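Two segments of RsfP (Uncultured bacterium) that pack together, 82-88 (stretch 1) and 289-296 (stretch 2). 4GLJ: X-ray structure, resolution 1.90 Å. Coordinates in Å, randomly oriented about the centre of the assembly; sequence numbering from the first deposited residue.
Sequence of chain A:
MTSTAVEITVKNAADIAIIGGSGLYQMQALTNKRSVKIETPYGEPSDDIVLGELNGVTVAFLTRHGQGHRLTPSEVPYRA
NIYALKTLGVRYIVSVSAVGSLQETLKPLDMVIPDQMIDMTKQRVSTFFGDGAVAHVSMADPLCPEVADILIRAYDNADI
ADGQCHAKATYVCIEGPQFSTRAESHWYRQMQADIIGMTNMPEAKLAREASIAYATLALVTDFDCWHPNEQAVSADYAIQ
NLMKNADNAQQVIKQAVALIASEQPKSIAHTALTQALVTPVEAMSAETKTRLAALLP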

# COMPACT_ATOMS: atom_id res chain seq x y z
N ILE A 82 -3.37 -21.75 -3.36
CA ILE A 82 -3.51 -22.24 -1.98
C ILE A 82 -4.79 -23.01 -1.96
O ILE A 82 -4.83 -24.07 -1.36
N TYR A 83 -5.85 -22.55 -2.66
CA TYR A 83 -7.11 -23.28 -2.64
C TYR A 83 -6.89 -24.69 -3.26
O TYR A 83 -7.36 -25.74 -2.74
N ALA A 84 -6.21 -24.73 -4.39
CA ALA A 84 -5.93 -26.02 -5.06
C ALA A 84 -5.17 -27.01 -4.13
O ALA A 84 -5.49 -28.19 -4.09
N LEU A 85 -4.21 -26.51 -3.36
CA LEU A 85 -3.38 -27.39 -2.52
C LEU A 85 -4.27 -27.85 -1.37
O LEU A 85 -4.23 -29.02 -0.99
N LYS A 86 -5.08 -26.94 -0.81
CA LYS A 86 -6.15 -27.38 0.10
C LYS A 86 -7.03 -28.52 -0.41
O LYS A 86 -7.28 -29.47 0.34
N THR A 87 -7.47 -28.48 -1.65
CA THR A 87 -8.30 -29.54 -2.18
C THR A 87 -7.56 -30.88 -2.24
O THR A 87 -8.19 -31.94 -2.26
N LEU A 88 -6.23 -30.85 -2.22
CA LEU A 88 -5.47 -32.13 -2.28
C LEU A 88 -5.28 -32.70 -0.87
O LEU A 88 -4.73 -33.77 -0.69
N LYS A 289 -20.76 -20.16 0.71
CA LYS A 289 -20.35 -21.49 1.18
C LYS A 289 -19.64 -22.27 0.08
O LYS A 289 -18.71 -22.98 0.35
N THR A 290 -20.12 -22.13 -1.16
CA THR A 290 -19.63 -22.91 -2.29
C THR A 290 -18.23 -22.40 -2.58
O THR A 290 -17.31 -23.21 -2.76
N ARG A 291 -18.05 -21.09 -2.60
CA ARG A 291 -16.74 -20.50 -2.89
C ARG A 291 -15.72 -20.89 -1.79
O ARG A 291 -14.52 -21.02 -2.03
N LEU A 292 -16.18 -20.98 -0.55
CA LEU A 292 -15.24 -21.25 0.54
C LEU A 292 -15.16 -22.70 0.96
O LEU A 292 -14.50 -23.02 1.98
N ALA A 293 -15.83 -23.57 0.19
CA ALA A 293 -16.08 -24.94 0.65
C ALA A 293 -14.84 -25.66 1.23
O ALA A 293 -14.87 -26.17 2.37
N ALA A 294 -13.75 -25.71 0.46
CA ALA A 294 -12.53 -26.45 0.92
C ALA A 294 -11.88 -25.90 2.22
O ALA A 294 -11.11 -26.61 2.87
N LEU A 295 -12.20 -24.66 2.61
CA LEU A 295 -11.56 -24.02 3.76
C LEU A 295 -12.38 -24.23 5.02
O LEU A 295 -11.90 -24.03 6.13
N LEU A 296 -13.64 -24.61 4.84
CA LEU A 296 -14.53 -24.65 5.96
C LEU A 296 -14.55 -26.04 6.57
O LEU A 296 -14.38 -27.06 5.87

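This is a small contact, 300 Å² summed over both sides, in which one tyrosine from a helix reaches across to the turn that follows another helix and meets it through a single hydrogen bond set among apolar contacts. Y83 does most of the work on its side. Its CA-to-CB bond runs sideways, but chi1 in t (-166°) and chi2 at 93° carry the ring across to stretch 2. There residues 293-295 form a 3-10 segment. The Y83 hydroxyl accepts from the backbone: A294 N lies 3.0 Å from Y83 OH, with a nearly straight N-H...O angle of 167°. A side chain thus takes up an amide for which neither stretch supplies a backbone acceptor.

The same residue also gives the tyrosine an apolar neighbour. A294 points toward stretch 1, and its methyl sits close to the ring, with A294 CB 3.5 Å from Y83 CZ. Nearer the base of the ring, Y83 CD1 meets L295 CD2 at 4.2 Å; L295, with chi1 m and chi2 t, starts sideways but brings its end nearer. The carbonyl of R291 also lies near the ring, R291 O 3.5 Å from Y83 CE1.

One helical turn on, K86 points toward stretch 2 and contributes its aliphatic chain. With chi1 t, chi2 p and the last two angles t, it passes A294, placing K86 CG 4.0 Å from A294 CB and K86 CE 3.3 Å from A294 O, while its NZ is hydrogen-bonded elsewhere in the structure. T87 adds a methyl at the margin, T87 CG2 to A294 CB at 4.1 Å. With chi1 p, T87 OG1 donates within its own stretch, 2.7 Å from A84 O. The rule to read here is economy: an alanine methyl and a tyrosine ring meet closely, and the same tyrosine adds one well-aimed polar bond.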

# COMPACT_ATOMS: atom_id res chain seq x y z
CB ILE A 82 -3.52 -21.00 -0.98
CG1 ILE A 82 -2.12 -20.38 -0.86
CG2 ILE A 82 -4.00 -21.45 0.41
CD1 ILE A 82 -0.98 -21.34 -0.49
CB TYR A 83 -8.20 -22.56 -3.43
CG TYR A 83 -9.61 -23.12 -3.16
CD1 TYR A 83 -10.43 -22.56 -2.18
CD2 TYR A 83 -10.13 -24.22 -3.89
CE1 TYR A 83 -11.73 -23.07 -1.93
CE2 TYR A 83 -11.42 -24.73 -3.65
CZ TYR A 83 -12.20 -24.14 -2.66
OH TYR A 83 -13.45 -24.65 -2.37
CB ALA A 84 -5.15 -25.75 -6.35
CB LEU A 85 -2.15 -26.65 -1.99
CG LEU A 85 -1.10 -26.29 -3.06
CD1 LEU A 85 0.05 -25.51 -2.45
CD2 LEU A 85 -0.56 -27.56 -3.76
CB LYS A 86 -7.03 -26.19 0.56
CG LYS A 86 -7.95 -26.62 1.69
CD LYS A 86 -7.09 -26.90 2.96
CE LYS A 86 -8.07 -27.24 4.10
NZ LYS A 86 -7.37 -27.37 5.43
CB THR A 87 -8.90 -29.25 -3.57
OG1 THR A 87 -7.87 -29.30 -4.57
CG2 THR A 87 -9.65 -27.91 -3.59
CB LEU A 88 -4.10 -31.86 -2.96
CG LEU A 88 -4.16 -31.56 -4.47
CD1 LEU A 88 -2.83 -31.05 -5.06
CD2 LEU A 88 -4.59 -32.85 -5.18
CB LYS A 289 -21.54 -22.33 1.63
CG LYS A 289 -21.94 -22.10 3.06
CD LYS A 289 -22.97 -23.16 3.52
CE LYS A 289 -24.32 -23.10 2.78
NZ LYS A 289 -24.99 -21.77 2.60
CB THR A 290 -20.52 -22.76 -3.54
OG1 THR A 290 -21.88 -23.10 -3.21
CG2 THR A 290 -20.00 -23.63 -4.68
CB ARG A 291 -16.88 -18.97 -2.94
CG ARG A 291 -15.71 -18.22 -3.56
CD ARG A 291 -15.90 -16.70 -3.68
NE ARG A 291 -16.30 -16.08 -2.41
CZ ARG A 291 -17.53 -15.65 -2.13
NH1 ARG A 291 -18.54 -15.70 -3.02
NH2 ARG A 291 -17.75 -15.14 -0.95
CB LEU A 292 -15.63 -20.43 1.78
CG LEU A 292 -15.65 -18.88 1.58
CD1 LEU A 292 -16.11 -18.26 2.92
CD2 LEU A 292 -14.26 -18.41 1.15
CB ALA A 293 -16.71 -25.75 -0.48
CB ALA A 294 -11.49 -26.48 -0.18
CB LEU A 295 -11.46 -22.51 3.55
CG LEU A 295 -10.94 -22.05 2.20
CD1 LEU A 295 -11.04 -20.52 2.08
CD2 LEU A 295 -9.51 -22.55 1.96
CB LEU A 296 -15.96 -24.24 5.53
CG LEU A 296 -16.00 -22.75 5.18
CD1 LEU A 296 -17.34 -22.44 4.53
CD2 LEU A 296 -15.72 -21.82 6.37